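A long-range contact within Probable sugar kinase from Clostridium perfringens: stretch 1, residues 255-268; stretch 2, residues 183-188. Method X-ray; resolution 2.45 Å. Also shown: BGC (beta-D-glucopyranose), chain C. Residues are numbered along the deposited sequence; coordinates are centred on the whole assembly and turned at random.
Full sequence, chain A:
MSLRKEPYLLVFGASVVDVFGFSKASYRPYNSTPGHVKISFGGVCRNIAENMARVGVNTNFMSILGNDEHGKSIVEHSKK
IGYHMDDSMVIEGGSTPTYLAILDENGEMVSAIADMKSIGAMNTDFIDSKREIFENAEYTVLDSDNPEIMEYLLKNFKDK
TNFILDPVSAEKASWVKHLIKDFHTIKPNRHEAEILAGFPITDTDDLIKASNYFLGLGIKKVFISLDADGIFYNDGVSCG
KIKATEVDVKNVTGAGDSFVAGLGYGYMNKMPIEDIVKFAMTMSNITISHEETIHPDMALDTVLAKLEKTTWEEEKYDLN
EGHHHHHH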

ATOM      1  N   ALA A 255     -10.165  -6.902  20.044  1.00 28.72           N
ATOM      2  CA  ALA A 255     -11.318  -7.587  20.642  1.00 26.42           C
ATOM      3  C   ALA A 255     -12.375  -6.627  21.180  1.00 23.54           C
ATOM      4  O   ALA A 255     -13.571  -6.832  20.964  1.00 19.78           O
ATOM      5  CB  ALA A 255     -10.865  -8.540  21.737  1.00 27.87           C
ATOM      6  N   GLY A 256     -11.916  -5.581  21.870  1.00 21.69           N
ATOM      7  CA  GLY A 256     -12.797  -4.563  22.416  1.00 20.87           C
ATOM      8  C   GLY A 256     -13.409  -3.698  21.326  1.00 20.82           C
ATOM      9  O   GLY A 256     -14.479  -3.110  21.525  1.00 20.57           O
ATOM     10  N   ASP A 257     -12.735  -3.644  20.173  1.00 19.28           N
ATOM     11  CA  ASP A 257     -13.191  -2.895  18.998  1.00 20.80           C
ATOM     12  C   ASP A 257     -14.448  -3.574  18.446  1.00 20.26           C
ATOM     13  O   ASP A 257     -15.428  -2.915  18.101  1.00 20.04           O
ATOM     14  CB  ASP A 257     -12.128  -2.892  17.881  1.00 22.03           C
ATOM     15  CG  ASP A 257     -10.805  -2.251  18.289  1.00 24.50           C
ATOM     16  OD1 ASP A 257     -10.721  -1.547  19.320  1.00 26.24           O
ATOM     17  OD2 ASP A 257      -9.826  -2.464  17.540  1.00 22.96           O
ATOM     18  N   SER A 258     -14.373  -4.900  18.357  1.00 16.64           N
ATOM     19  CA  SER A 258     -15.452  -5.755  17.893  1.00 14.50           C
ATOM     20  C   SER A 258     -16.624  -5.733  18.854  1.00 15.01           C
ATOM     21  O   SER A 258     -17.769  -5.886  18.414  1.00 14.43           O
ATOM     22  CB  SER A 258     -14.963  -7.184  17.750  1.00 14.48           C
ATOM     23  OG  SER A 258     -14.032  -7.278  16.712  1.00 19.97           O
ATOM     24  N   PHE A 259     -16.340  -5.553  20.154  1.00 11.79           N
ATOM     25  CA  PHE A 259     -17.396  -5.478  21.172  1.00 11.88           C
ATOM     26  C   PHE A 259     -18.212  -4.214  20.977  1.00 10.20           C
ATOM     27  O   PHE A 259     -19.432  -4.275  21.071  1.00 11.18           O
ATOM     28  CB  PHE A 259     -16.855  -5.524  22.621  1.00 11.50           C
ATOM     29  CG  PHE A 259     -17.940  -5.651  23.675  1.00 10.77           C
ATOM     30  CD1 PHE A 259     -18.459  -6.908  24.011  1.00 11.91           C
ATOM     31  CD2 PHE A 259     -18.514  -4.508  24.271  1.00 12.51           C
ATOM     32  CE1 PHE A 259     -19.552  -7.032  24.916  1.00 11.40           C
ATOM     33  CE2 PHE A 259     -19.601  -4.615  25.175  1.00 11.29           C
ATOM     34  CZ  PHE A 259     -20.124  -5.880  25.496  1.00 11.81           C
ATOM     35  N   VAL A 260     -17.538  -3.090  20.703  1.00  8.89           N
ATOM     36  CA  VAL A 260     -18.185  -1.783  20.485  1.00 13.86           C
ATOM     37  C   VAL A 260     -19.094  -1.856  19.254  1.00 15.23           C
ATOM     38  O   VAL A 260     -20.213  -1.320  19.249  1.00 11.09           O
ATOM     39  CB  VAL A 260     -17.138  -0.618  20.332  1.00 14.00           C
ATOM     40  CG1 VAL A 260     -17.820   0.713  20.002  1.00 14.54           C
ATOM     41  CG2 VAL A 260     -16.361  -0.443  21.625  1.00 16.53           C
ATOM     42  N   ALA A 261     -18.612  -2.587  18.249  1.00 13.40           N
ATOM     43  CA  ALA A 261     -19.347  -2.803  17.019  1.00 17.13           C
ATOM     44  C   ALA A 261     -20.631  -3.596  17.239  1.00 16.07           C
ATOM     45  O   ALA A 261     -21.664  -3.300  16.640  1.00 15.21           O
ATOM     46  CB  ALA A 261     -18.471  -3.471  16.013  1.00 12.30           C
ATOM     47  N   GLY A 262     -20.554  -4.555  18.159  1.00 17.24           N
ATOM     48  CA  GLY A 262     -21.687  -5.397  18.500  1.00 17.24           C
ATOM     49  C   GLY A 262     -22.754  -4.642  19.259  1.00 18.28           C
ATOM     50  O   GLY A 262     -23.920  -5.004  19.170  1.00 17.57           O
ATOM     51  N   LEU A 263     -22.339  -3.634  20.038  1.00 18.22           N
ATOM     52  CA  LEU A 263     -23.251  -2.743  20.774  1.00 18.79           C
ATOM     53  C   LEU A 263     -24.005  -1.932  19.735  1.00 18.92           C
ATOM     54  O   LEU A 263     -25.206  -1.703  19.860  1.00 16.77           O
ATOM     55  CB  LEU A 263     -22.487  -1.764  21.678  1.00 18.59           C
ATOM     56  CG  LEU A 263     -21.691  -2.286  22.872  1.00 17.31           C
ATOM     57  CD1 LEU A 263     -20.990  -1.123  23.553  1.00 16.45           C
ATOM     58  CD2 LEU A 263     -22.604  -3.034  23.834  1.00 12.91           C
ATOM     59  N   GLY A 264     -23.267  -1.540  18.690  1.00 20.15           N
ATOM     60  CA  GLY A 264     -23.815  -0.803  17.574  1.00 19.03           C
ATOM     61  C   GLY A 264     -24.889  -1.605  16.875  1.00 18.72           C
ATOM     62  O   GLY A 264     -25.997  -1.117  16.708  1.00 16.98           O
ATOM     63  N   TYR A 265     -24.610  -2.884  16.625  1.00 19.47           N
ATOM     64  CA  TYR A 265     -25.581  -3.793  16.002  1.00 21.48           C
ATOM     65  C   TYR A 265     -26.841  -3.937  16.873  1.00 21.76           C
ATOM     66  O   TYR A 265     -27.970  -3.816  16.369  1.00 18.71           O
ATOM     67  CB  TYR A 265     -24.931  -5.170  15.756  1.00 21.58           C
ATOM     68  CG  TYR A 265     -25.841  -6.209  15.120  1.00 23.34           C
ATOM     69  CD1 TYR A 265     -25.927  -6.336  13.721  1.00 22.31           C
ATOM     70  CD2 TYR A 265     -26.670  -7.039  15.923  1.00 25.06           C
ATOM     71  CE1 TYR A 265     -26.827  -7.258  13.123  1.00 26.54           C
ATOM     72  CE2 TYR A 265     -27.575  -7.964  15.338  1.00 28.14           C
ATOM     73  CZ  TYR A 265     -27.649  -8.067  13.942  1.00 27.83           C
ATOM     74  OH  TYR A 265     -28.543  -8.952  13.383  1.00 29.97           O
ATOM     75  N   GLY A 266     -26.621  -4.193  18.169  1.00 20.85           N
ATOM     76  CA  GLY A 266     -27.696  -4.373  19.135  1.00 21.98           C
ATOM     77  C   GLY A 266     -28.654  -3.206  19.260  1.00 22.61           C
ATOM     78  O   GLY A 266     -29.869  -3.396  19.283  1.00 20.27           O
ATOM     79  N   TYR A 267     -28.088  -1.999  19.294  1.00 22.29           N
ATOM     80  CA  TYR A 267     -28.836  -0.747  19.384  1.00 22.75           C
ATOM     81  C   TYR A 267     -29.697  -0.493  18.145  1.00 25.01           C
ATOM     82  O   TYR A 267     -30.869  -0.147  18.261  1.00 27.69           O
ATOM     83  CB  TYR A 267     -27.864   0.431  19.549  1.00 21.16           C
ATOM     84  CG  TYR A 267     -27.181   0.564  20.898  1.00 19.95           C
ATOM     85  CD1 TYR A 267     -27.577  -0.227  21.998  1.00 18.01           C
ATOM     86  CD2 TYR A 267     -26.139   1.498  21.090  1.00 16.87           C
ATOM     87  CE1 TYR A 267     -26.965  -0.098  23.249  1.00 19.73           C
ATOM     88  CE2 TYR A 267     -25.510   1.645  22.365  1.00 17.76           C
ATOM     89  CZ  TYR A 267     -25.936   0.836  23.432  1.00 17.65           C
ATOM     90  OH  TYR A 267     -25.363   0.929  24.673  1.00 14.72           O
HETATM   91  N   MSE A 268     -29.116  -0.742  16.972  1.00 25.72           N
HETATM   92  CA  MSE A 268     -29.770  -0.540  15.682  1.00 26.37           C
HETATM   93  C   MSE A 268     -30.933  -1.520  15.455  1.00 27.85           C
HETATM   94  O   MSE A 268     -31.952  -1.162  14.860  1.00 27.91           O
HETATM   95  CB  MSE A 268     -28.727  -0.603  14.545  1.00 26.64           C
HETATM   96  CG  MSE A 268     -27.600   0.446  14.635  1.00 25.95           C
HETATM   97 SE   MSE A 268     -28.298   2.201  14.299  1.00 32.10          SE
HETATM   98  CE  MSE A 268     -27.223   3.356  15.263  1.00 25.95           C
TER
HETATM   99  C2  BGC C 329      -9.412  -1.483  25.759  1.00 59.36           C
HETATM  100  C3  BGC C 329      -9.596  -3.007  25.486  1.00 59.68           C
HETATM  101  C4  BGC C 329     -11.005  -3.338  26.135  1.00 58.73           C
HETATM  102  C5  BGC C 329     -12.182  -2.469  25.517  1.00 56.73           C
HETATM  103  C6  BGC C 329     -13.518  -2.708  26.094  1.00 51.56           C
HETATM  104  C1  BGC C 329     -10.548  -0.731  25.071  1.00 57.87           C
HETATM  105  O1  BGC C 329     -10.392   0.486  25.260  1.00 56.55           O
HETATM  106  O2  BGC C 329      -8.311  -1.113  25.249  1.00 58.63           O
HETATM  107  O3  BGC C 329      -8.644  -3.552  26.152  1.00 62.10           O
HETATM  108  O4  BGC C 329     -11.230  -4.625  25.973  1.00 59.76           O
HETATM  109  O5  BGC C 329     -11.879  -1.101  25.653  1.00 58.11           O
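Stretch 2 183-188: FHTIKP

Stretch 1 is a single helix from Ala255 to Met268, held by the i to i+4 ladder of backbone hydrogen bonds that begins with Phe259 N to Ala255 O at 3.2 Å and continues to Met268 N to Gly264 O at 3.2 Å. In stretch 2, Thr185 and Ile186 have the phi/psi values of a strand (-143/136 and -121/149); His184, just before them, has a psi of -34°, and the chain leaves the strand at Lys187, where psi falls to 74°. Stretch 2 runs against the direction of the helix: its earlier residues lie beside the later turns and its later residues beside the earlier ones. The CA atoms of Leu263 and Thr185 are 9.4 Å apart, and those of Val260 and Lys187 approach to 7.4 Å. At such separations mostly side chains fill the space between the two stretches, and the buried surface is a modest 290 Å².

From Thr185 to Lys187 the CA-to-CB bonds alternate: those of Thr185 and Lys187 point toward the helix, whereas that of Ile186 points away, and Ile186 makes no contact with it. His184, also toward, falls outside that pattern. On the helix, Gly256, Phe259 or Val260, Leu263 and Tyr267 follow one another at steps of three or four, and so line one side of the cylinder.

Lys187 gives up the most surface, 92 Å², because its long aliphatic chain runs along the helix toward its first turns. Its CG lies 4.0 Å from Leu263 CD1, its CD 3.5 Å from Phe259 CD2, and its CE 3.7 Å from Val260 CG2. Methylene groups are well suited to these hydrocarbon neighbours, leaving the polar end of the lysine to be dealt with farther on. That end passes Gly256, whose O is 3.8 Å from Lys187 CE, and is modelled as covalently joined to the glucose, with Lys187 NZ 1.4 Å from BGC C6. Glycine fits here for a visible reason: Gly256 CA is already 3.8 Å from BGC C5, and a CB in the ideal position would come within 2.4 Å of that same carbon.

Leu263, its side chain in the m,t rotamer, reaches toward stretch 2 and touches both Thr185 and Lys187, since CD1 also lies 4.2 Å from Thr185 CG2. That methyl packs near Leu263 and also close to the phenol oxygen, with Thr185 CG2 3.4 Å from Tyr267 OH. Thr185 OG1 forms a hydrogen bond with Tyr267 OH at 2.7 Å, near the plane of the tyrosine ring; the phenol places a polar group at the end of a long side chain with a rigid ring. The same OG1 is hydrogen-bonded to His184 ND1 at 2.8 Å, so this buried hydroxyl links the tyrosine to the imidazole. The rings of His184 and Tyr267 also form an offset edge-to-face pair, the histidine edge toward the tyrosine face, with centroids 5.6 Å apart and planes at 75°.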

ATOM      1  N   PHE A 183     -22.005  11.267  27.474  1.00 29.39           N
ATOM      2  CA  PHE A 183     -22.110  10.053  26.682  1.00 27.80           C
ATOM      3  C   PHE A 183     -23.331   9.231  27.070  1.00 25.67           C
ATOM      4  O   PHE A 183     -23.741   9.209  28.236  1.00 25.30           O
ATOM      5  CB  PHE A 183     -20.851   9.195  26.847  1.00 28.03           C
ATOM      6  CG  PHE A 183     -19.670   9.682  26.066  1.00 28.99           C
ATOM      7  CD1 PHE A 183     -19.506   9.316  24.723  1.00 27.92           C
ATOM      8  CD2 PHE A 183     -18.704  10.501  26.661  1.00 28.24           C
ATOM      9  CE1 PHE A 183     -18.388   9.763  23.963  1.00 26.38           C
ATOM     10  CE2 PHE A 183     -17.584  10.954  25.926  1.00 27.60           C
ATOM     11  CZ  PHE A 183     -17.429  10.581  24.571  1.00 26.39           C
ATOM     12  N   HIS A 184     -23.928   8.602  26.061  1.00 21.96           N
ATOM     13  CA  HIS A 184     -25.086   7.725  26.221  1.00 21.19           C
ATOM     14  C   HIS A 184     -24.570   6.341  26.661  1.00 19.90           C
ATOM     15  O   HIS A 184     -25.229   5.625  27.408  1.00 18.22           O
ATOM     16  CB  HIS A 184     -25.837   7.646  24.877  1.00 19.15           C
ATOM     17  CG  HIS A 184     -26.858   6.546  24.782  1.00 19.60           C
ATOM     18  ND1 HIS A 184     -26.512   5.210  24.722  1.00 16.34           N
ATOM     19  CD2 HIS A 184     -28.205   6.589  24.685  1.00 15.93           C
ATOM     20  CE1 HIS A 184     -27.604   4.483  24.593  1.00 16.57           C
ATOM     21  NE2 HIS A 184     -28.645   5.292  24.565  1.00 16.91           N
ATOM     22  N   THR A 185     -23.393   5.975  26.173  1.00 18.39           N
ATOM     23  CA  THR A 185     -22.800   4.689  26.492  1.00 19.41           C
ATOM     24  C   THR A 185     -21.310   4.818  26.642  1.00 19.55           C
ATOM     25  O   THR A 185     -20.661   5.543  25.892  1.00 19.82           O
ATOM     26  CB  THR A 185     -23.107   3.630  25.367  1.00 18.32           C
ATOM     27  OG1 THR A 185     -24.510   3.355  25.342  1.00 19.22           O
ATOM     28  CG2 THR A 185     -22.350   2.303  25.577  1.00 18.38           C
ATOM     29  N   ILE A 186     -20.789   4.187  27.687  1.00 19.13           N
ATOM     30  CA  ILE A 186     -19.346   4.126  27.882  1.00 21.76           C
ATOM     31  C   ILE A 186     -19.026   2.623  27.907  1.00 22.19           C
ATOM     32  O   ILE A 186     -19.852   1.807  28.309  1.00 22.96           O
ATOM     33  CB  ILE A 186     -18.831   4.888  29.160  1.00 19.93           C
ATOM     34  CG1 ILE A 186     -19.488   4.381  30.444  1.00 16.82           C
ATOM     35  CG2 ILE A 186     -19.014   6.399  28.988  1.00 19.98           C
ATOM     36  CD1 ILE A 186     -18.669   4.661  31.671  1.00 15.31           C
ATOM     37  N   LYS A 187     -17.829   2.255  27.442  1.00 22.79           N
ATOM     38  CA  LYS A 187     -17.423   0.871  27.388  1.00 25.22           C
ATOM     39  C   LYS A 187     -15.945   0.706  27.912  1.00 24.18           C
ATOM     40  O   LYS A 187     -14.991   0.501  27.111  1.00 22.97           O
ATOM     41  CB  LYS A 187     -17.582   0.291  25.976  1.00 25.35           C
ATOM     42  CG  LYS A 187     -17.872  -1.247  25.975  1.00 30.77           C
ATOM     43  CD  LYS A 187     -16.655  -2.099  26.046  1.00 34.49           C
ATOM     44  CE  LYS A 187     -15.667  -1.841  24.930  1.00 38.96           C
ATOM     45  NZ  LYS A 187     -14.320  -1.785  25.385  1.00 44.04           N
ATOM     46  N   PRO A 188     -15.758   0.813  29.235  1.00 25.29           N
ATOM     47  CA  PRO A 188     -14.392   0.644  29.711  1.00 25.46           C
ATOM     48  C   PRO A 188     -14.072  -0.754  30.220  1.00 24.23           C
ATOM     49  O   PRO A 188     -14.957  -1.589  30.299  1.00 23.71           O
ATOM     50  CB  PRO A 188     -14.326   1.673  30.849  1.00 24.77           C
ATOM     51  CG  PRO A 188     -15.678   1.596  31.433  1.00 23.93           C
ATOM     52  CD  PRO A 188     -16.540   1.582  30.223  1.00 24.81           C
TER